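Local coordinates for aldo-keto Reductase, OXIDOREDUCTASE (Salmonella typhimurium, PDB 5T79), which probably acts as an NADPH-dependent oxidoreductase of the aldo-keto reductase family, studied for the reduction of 3-hydroxybutanal to 1,3-butanediol, at residues 53-58 against 303-308; 217-222 against 291-296. All coordinates share one frame; numbering follows the deposited sequence.

Interaction 1 (53-58 against 303-308); sequences FDLGIT and QIEDAV. With NDP (NADPH dihydro-nicotinamide-adenine-dinucleotide phosphate), chain E.
Flat groups flank the apolar contact of L55 and I57 with I304 and V308 rather than form it. On one side, the F53 ring has the carbonyl O of I57 at its edge, in plane. On the other, the adenine of NADPH takes Q303 over one face, with Q303 CG 3.6 Å from adenine C5A. D306 comes from that same side of the base: its OD2 sits 3.3 Å from the amino N6A, a weak bond, and also pairs with K276. Between these lies the contact itself. I304 CG2 meets the tips of two side chains, I57 CD1 at 3.6 Å and L55 CD1 at 4.0 Å. It is placed there by a first torsion of -60°, which sets CG2 anti to the backbone N. One helical turn on, V308 CG2 rests 4.0 Å from L55 CB. The stem of E305 flanks L55, while its carboxylate turns off to a salt bridge with R51. L55 and I57 bracket G56, the C-prime residue of the Schellman motif that ends helix 42-54. Helix 301-308 is thus amphipathic in use. Methyl groups hold one flank against the turn that ends helix 42-54, by van der Waals contact, and the polar flank serves the cofactor: Q303 NE2 donates to O3X of the 2'-phosphate at 2.8 Å, nearly straight at 172°, consistent with a preference for NADPH.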
# COMPACT_ATOMS: atom_id res chain seq x y z
N PHE A 53 3.00 14.47 2.28
CA PHE A 53 1.79 15.23 2.66
C PHE A 53 1.72 16.56 1.93
O PHE A 53 0.64 16.94 1.50
CB PHE A 53 1.71 15.42 4.17
CG PHE A 53 0.38 15.95 4.68
CD1 PHE A 53 -0.82 15.34 4.30
CD2 PHE A 53 0.33 17.01 5.58
CE1 PHE A 53 -2.04 15.81 4.81
CE2 PHE A 53 -0.90 17.48 6.07
CZ PHE A 53 -2.07 16.86 5.69
N ASP A 54 2.88 17.25 1.71
CA ASP A 54 2.94 18.51 0.94
C ASP A 54 2.48 18.31 -0.51
O ASP A 54 1.98 19.25 -1.13
CB ASP A 54 4.35 19.13 0.95
CG ASP A 54 4.74 19.79 2.28
OD1 ASP A 54 3.86 19.94 3.16
OD2 ASP A 54 5.93 20.14 2.44
N LEU A 55 2.65 17.09 -1.06
CA LEU A 55 2.22 16.78 -2.44
C LEU A 55 0.80 16.16 -2.47
O LEU A 55 0.33 15.73 -3.53
CB LEU A 55 3.24 15.84 -3.11
CG LEU A 55 4.59 16.50 -3.44
CD1 LEU A 55 5.64 15.44 -3.85
CD2 LEU A 55 4.44 17.56 -4.51
N GLY A 56 0.12 16.15 -1.32
CA GLY A 56 -1.25 15.64 -1.21
C GLY A 56 -1.42 14.17 -0.91
O GLY A 56 -2.54 13.66 -0.95
N ILE A 57 -0.32 13.48 -0.57
CA ILE A 57 -0.41 12.07 -0.18
C ILE A 57 -0.90 12.03 1.27
O ILE A 57 -0.18 12.39 2.18
CB ILE A 57 0.93 11.32 -0.40
CG1 ILE A 57 1.32 11.30 -1.89
CG2 ILE A 57 0.86 9.91 0.19
CD1 ILE A 57 2.77 10.79 -2.15
N THR A 58 -2.16 11.61 1.46
CA THR A 58 -2.81 11.59 2.78
C THR A 58 -2.79 10.19 3.41
O THR A 58 -3.24 10.02 4.54
CB THR A 58 -4.28 12.05 2.61
OG1 THR A 58 -4.89 11.17 1.66
CG2 THR A 58 -4.40 13.48 2.06
N GLN A 303 11.94 10.60 -5.27
CA GLN A 303 11.16 9.44 -5.73
C GLN A 303 9.66 9.67 -5.54
O GLN A 303 8.86 9.21 -6.35
CB GLN A 303 11.62 8.17 -5.02
CG GLN A 303 13.07 7.80 -5.42
CD GLN A 303 13.69 6.74 -4.55
OE1 GLN A 303 13.30 6.53 -3.40
NE2 GLN A 303 14.74 6.10 -5.04
N ILE A 304 9.29 10.41 -4.48
CA ILE A 304 7.89 10.76 -4.23
C ILE A 304 7.46 11.77 -5.29
O ILE A 304 6.37 11.64 -5.86
CB ILE A 304 7.70 11.30 -2.79
CG1 ILE A 304 8.12 10.24 -1.72
CG2 ILE A 304 6.22 11.74 -2.58
CD1 ILE A 304 8.12 10.79 -0.22
N GLU A 305 8.31 12.79 -5.55
CA GLU A 305 8.03 13.81 -6.58
C GLU A 305 7.84 13.14 -7.94
O GLU A 305 6.91 13.48 -8.67
CB GLU A 305 9.19 14.82 -6.65
CG GLU A 305 9.38 15.59 -5.36
CD GLU A 305 10.61 16.46 -5.27
OE1 GLU A 305 11.60 16.20 -5.98
OE2 GLU A 305 10.57 17.43 -4.48
N ASP A 306 8.71 12.15 -8.25
CA ASP A 306 8.64 11.40 -9.51
C ASP A 306 7.28 10.71 -9.64
O ASP A 306 6.65 10.83 -10.68
CB ASP A 306 9.76 10.34 -9.59
CG ASP A 306 11.18 10.82 -9.86
OD1 ASP A 306 11.34 11.98 -10.31
OD2 ASP A 306 12.12 10.02 -9.69
N ALA A 307 6.85 10.00 -8.58
CA ALA A 307 5.58 9.28 -8.55
C ALA A 307 4.42 10.21 -8.79
O ALA A 307 3.56 9.89 -9.60
CB ALA A 307 5.40 8.58 -7.20
N VAL A 308 4.37 11.36 -8.09
CA VAL A 308 3.28 12.33 -8.25
C VAL A 308 3.28 12.87 -9.71
O VAL A 308 2.21 13.07 -10.29
CB VAL A 308 3.29 13.46 -7.17
CG1 VAL A 308 2.15 14.45 -7.39
CG2 VAL A 308 3.19 12.87 -5.77
PA NDP E . 8.02 -0.02 -4.86
O1A NDP E . 7.35 1.28 -5.18
O2A NDP E . 7.82 -1.27 -5.58
O5B NDP E . 9.62 0.14 -4.81
C5B NDP E . 10.09 1.06 -3.80
C4B NDP E . 11.60 1.16 -3.81
O4B NDP E . 12.06 1.32 -5.17
C3B NDP E . 12.14 2.34 -3.02
O3B NDP E . 12.45 1.95 -1.68
C2B NDP E . 13.36 2.78 -3.82
O2B NDP E . 14.54 2.04 -3.42
C1B NDP E . 12.98 2.39 -5.25
N9A NDP E . 12.38 3.46 -6.04
C8A NDP E . 11.12 3.97 -5.92
N7A NDP E . 10.85 4.93 -6.78
C5A NDP E . 12.02 5.06 -7.51
C6A NDP E . 12.41 5.94 -8.53
N6A NDP E . 11.59 6.82 -9.11
N1A NDP E . 13.68 5.86 -8.98
C2A NDP E . 14.48 4.91 -8.47
N3A NDP E . 14.22 4.01 -7.53
C4A NDP E . 12.97 4.15 -7.07
O3 NDP E . 7.45 -0.20 -3.39
PN NDP E . 7.72 -1.44 -2.41
O1N NDP E . 8.77 -0.86 -1.55
O2N NDP E . 7.97 -2.74 -3.15
O5D NDP E . 6.37 -1.79 -1.58
C5D NDP E . 5.31 -0.80 -1.62
C4D NDP E . 4.60 -0.71 -0.28
O4D NDP E . 3.66 -1.80 -0.18
C3D NDP E . 5.47 -0.82 0.96
O3D NDP E . 6.07 0.43 1.26
C2D NDP E . 4.49 -1.36 2.01
O2D NDP E . 3.74 -0.41 2.77
C1D NDP E . 3.57 -2.24 1.16
N1N NDP E . 3.95 -3.66 1.15
C2N NDP E . 3.00 -4.57 1.62
C3N NDP E . 3.21 -5.89 1.67
C7N NDP E . 2.05 -6.82 1.90
O7N NDP E . 2.33 -8.02 2.00
N7N NDP E . 0.80 -6.36 2.05
C4N NDP E . 4.60 -6.43 1.44
C5N NDP E . 5.46 -5.45 0.70
C6N NDP E . 5.16 -4.17 0.61
P2B NDP E . 16.03 2.60 -3.12
O1X NDP E . 16.54 2.42 -1.74
O2X NDP E . 16.83 1.83 -4.16
O3X NDP E . 15.99 4.05 -3.58

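Interaction 2 (217-222 against 291-296); sequences GSIAFS and VTSVLI. With NDP (NADPH dihydro-nicotinamide-adenine-dinucleotide phosphate), chain E.
I219 and L295 cross at an angle on one face of the paired strands, I219 CG1 lying 3.7 Å from L295 CB. L295 has CG anti to its backbone N (chi1 -177°), which carries the branch past I219 and up to the cofactor; its CD2 reaches 3.4 Å from the ribose oxygen O4D. F221 CB comes to that same oxygen from the other segment. With chi1 at 84°, the F221 ring stands beneath the nicotinamide, the two planes close to parallel, and C3N sits 3.4 Å above the centre of the phenyl ring. An aromatic side chain in this place is a familiar feature of aldo-keto reductases.

The two segments carry the last two strands of the (beta/alpha)8 barrel, 217-220 beside 293-296, and the latter goes on to pair with 24-31 and close the ring. Side chains alternate accordingly. I219 and S293 share the inner face, where S293 OG is held by P26 O and S29 OG; A220 and V294 point outward to V285 and L282 of helix 277-285, with V291 CG1 alongside A220 CB. The parallel ladder runs from S293 N to S218 O, from A220 N to S293 O at 3.0 Å, and from L295 N to A220 O at 2.9 Å.

Before the second strand begins, T292 substitutes a side chain for a backbone partner. Its OG1 lies beside its own backbone N and accepts S218 N at 2.9 Å, almost straight at 173°. S218 O takes a second, weak bond from T292 N, while S218 OG, 3.2 Å from V291 CA, accepts a further weak bond from T292 N.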
# COMPACT_ATOMS: atom_id res chain seq x y z
N GLY A 217 -12.40 -1.58 -2.53
CA GLY A 217 -11.29 -0.87 -3.15
C GLY A 217 -10.06 -1.74 -3.25
O GLY A 217 -10.03 -2.87 -2.73
N SER A 218 -9.00 -1.18 -3.84
CA SER A 218 -7.75 -1.90 -3.99
C SER A 218 -6.58 -0.95 -4.01
O SER A 218 -6.64 0.13 -4.62
CB SER A 218 -7.77 -2.75 -5.27
OG SER A 218 -8.12 -1.95 -6.38
N ILE A 219 -5.47 -1.39 -3.41
CA ILE A 219 -4.25 -0.59 -3.35
C ILE A 219 -3.08 -1.52 -3.74
O ILE A 219 -2.79 -2.49 -3.04
CB ILE A 219 -4.08 0.13 -1.97
CG1 ILE A 219 -2.81 1.01 -1.95
CG2 ILE A 219 -4.13 -0.86 -0.75
CD1 ILE A 219 -2.77 2.02 -0.82
N ALA A 220 -2.43 -1.23 -4.88
CA ALA A 220 -1.36 -2.08 -5.41
C ALA A 220 -0.05 -1.90 -4.68
O ALA A 220 0.51 -0.81 -4.68
CB ALA A 220 -1.16 -1.78 -6.90
N PHE A 221 0.46 -2.98 -4.08
CA PHE A 221 1.74 -2.88 -3.41
C PHE A 221 2.81 -3.46 -4.34
O PHE A 221 2.50 -4.22 -5.26
CB PHE A 221 1.72 -3.48 -2.02
CG PHE A 221 1.92 -4.94 -1.88
CD1 PHE A 221 3.20 -5.49 -1.86
CD2 PHE A 221 0.84 -5.78 -1.63
CE1 PHE A 221 3.38 -6.86 -1.70
CE2 PHE A 221 1.03 -7.15 -1.43
CZ PHE A 221 2.30 -7.68 -1.46
N SER A 222 4.07 -3.07 -4.11
CA SER A 222 5.22 -3.40 -4.97
C SER A 222 4.89 -3.04 -6.44
O SER A 222 5.08 -3.87 -7.35
CB SER A 222 5.63 -4.87 -4.82
OG SER A 222 6.96 -5.02 -5.29
N VAL A 291 -8.31 -0.03 -10.03
CA VAL A 291 -7.37 -0.06 -8.89
C VAL A 291 -7.50 1.32 -8.25
O VAL A 291 -7.48 2.32 -8.97
CB VAL A 291 -5.90 -0.41 -9.26
CG1 VAL A 291 -4.98 -0.26 -8.05
CG2 VAL A 291 -5.81 -1.84 -9.83
N THR A 292 -7.72 1.39 -6.93
CA THR A 292 -7.92 2.70 -6.29
C THR A 292 -6.65 3.50 -6.20
O THR A 292 -6.65 4.71 -6.47
CB THR A 292 -8.48 2.57 -4.85
OG1 THR A 292 -9.45 1.54 -4.82
CG2 THR A 292 -9.02 3.90 -4.29
N SER A 293 -5.59 2.87 -5.70
CA SER A 293 -4.35 3.60 -5.43
C SER A 293 -3.12 2.73 -5.68
O SER A 293 -3.20 1.50 -5.70
CB SER A 293 -4.37 4.04 -3.96
OG SER A 293 -3.27 4.90 -3.63
N VAL A 294 -1.97 3.38 -5.90
CA VAL A 294 -0.68 2.73 -6.10
C VAL A 294 0.19 3.06 -4.85
O VAL A 294 0.29 4.22 -4.47
CB VAL A 294 -0.05 3.13 -7.46
CG1 VAL A 294 0.60 4.51 -7.45
CG2 VAL A 294 0.89 2.08 -7.96
N LEU A 295 0.67 2.02 -4.14
CA LEU A 295 1.40 2.20 -2.89
C LEU A 295 2.89 2.13 -3.16
O LEU A 295 3.42 1.06 -3.40
CB LEU A 295 0.92 1.12 -1.89
CG LEU A 295 1.47 1.12 -0.47
CD1 LEU A 295 1.21 2.45 0.24
CD2 LEU A 295 0.85 -0.03 0.33
N ILE A 296 3.55 3.29 -3.12
CA ILE A 296 4.98 3.34 -3.42
C ILE A 296 5.85 3.21 -2.16
O ILE A 296 5.40 3.44 -1.04
CB ILE A 296 5.33 4.66 -4.21
CG1 ILE A 296 5.15 5.93 -3.33
CG2 ILE A 296 4.52 4.78 -5.52
CD1 ILE A 296 5.98 7.19 -3.76
PA NDP E . 8.02 -0.02 -4.86
O1A NDP E . 7.35 1.28 -5.18
O2A NDP E . 7.82 -1.27 -5.58
O5B NDP E . 9.62 0.14 -4.81
C5B NDP E . 10.09 1.06 -3.80
C4B NDP E . 11.60 1.16 -3.81
O4B NDP E . 12.06 1.32 -5.17
C3B NDP E . 12.14 2.34 -3.02
O3B NDP E . 12.45 1.95 -1.68
C2B NDP E . 13.36 2.78 -3.82
O2B NDP E . 14.54 2.04 -3.42
C1B NDP E . 12.98 2.39 -5.25
N9A NDP E . 12.38 3.46 -6.04
C8A NDP E . 11.12 3.97 -5.92
N7A NDP E . 10.85 4.93 -6.78
C5A NDP E . 12.02 5.06 -7.51
C6A NDP E . 12.41 5.94 -8.53
N6A NDP E . 11.59 6.82 -9.11
N1A NDP E . 13.68 5.86 -8.98
C2A NDP E . 14.48 4.91 -8.47
N3A NDP E . 14.22 4.01 -7.53
C4A NDP E . 12.97 4.15 -7.07
O3 NDP E . 7.45 -0.20 -3.39
PN NDP E . 7.72 -1.44 -2.41
O1N NDP E . 8.77 -0.86 -1.55
O2N NDP E . 7.97 -2.74 -3.15
O5D NDP E . 6.37 -1.79 -1.58
C5D NDP E . 5.31 -0.80 -1.62
C4D NDP E . 4.60 -0.71 -0.28
O4D NDP E . 3.66 -1.80 -0.18
C3D NDP E . 5.47 -0.82 0.96
O3D NDP E . 6.07 0.43 1.26
C2D NDP E . 4.49 -1.36 2.01
O2D NDP E . 3.74 -0.41 2.77
C1D NDP E . 3.57 -2.24 1.16
N1N NDP E . 3.95 -3.66 1.15
C2N NDP E . 3.00 -4.57 1.62
C3N NDP E . 3.21 -5.89 1.67
C7N NDP E . 2.05 -6.82 1.90
O7N NDP E . 2.33 -8.02 2.00
N7N NDP E . 0.80 -6.36 2.05
C4N NDP E . 4.60 -6.43 1.44
C5N NDP E . 5.46 -5.45 0.70
C6N NDP E . 5.16 -4.17 0.61
P2B NDP E . 16.03 2.60 -3.12
O1X NDP E . 16.54 2.42 -1.74
O2X NDP E . 16.83 1.83 -4.16
O3X NDP E . 15.99 4.05 -3.58

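Strand 293-296 leads through a short turn into helix 301-308, so the second segments of the two interactions form one beta-alpha unit. Their centres lie 14 Å apart, yet they meet directly: I296 CD1, on the outer side of the strand, is 3.8 Å from A307 CB and 4.1 Å from I304 CA. NADPH spans the same gap. Interaction 2 takes the nicotinamide and its ribose at the barrel's end, and interaction 1 takes the adenine and 2'-phosphate, with S299 of the intervening turn also bonded to the cofactor. Interaction 1 sets the adenosine-binding helix against the turn after helix 42-54, at the barrel's periphery, whereas interaction 2 belongs to the barrel wall itself.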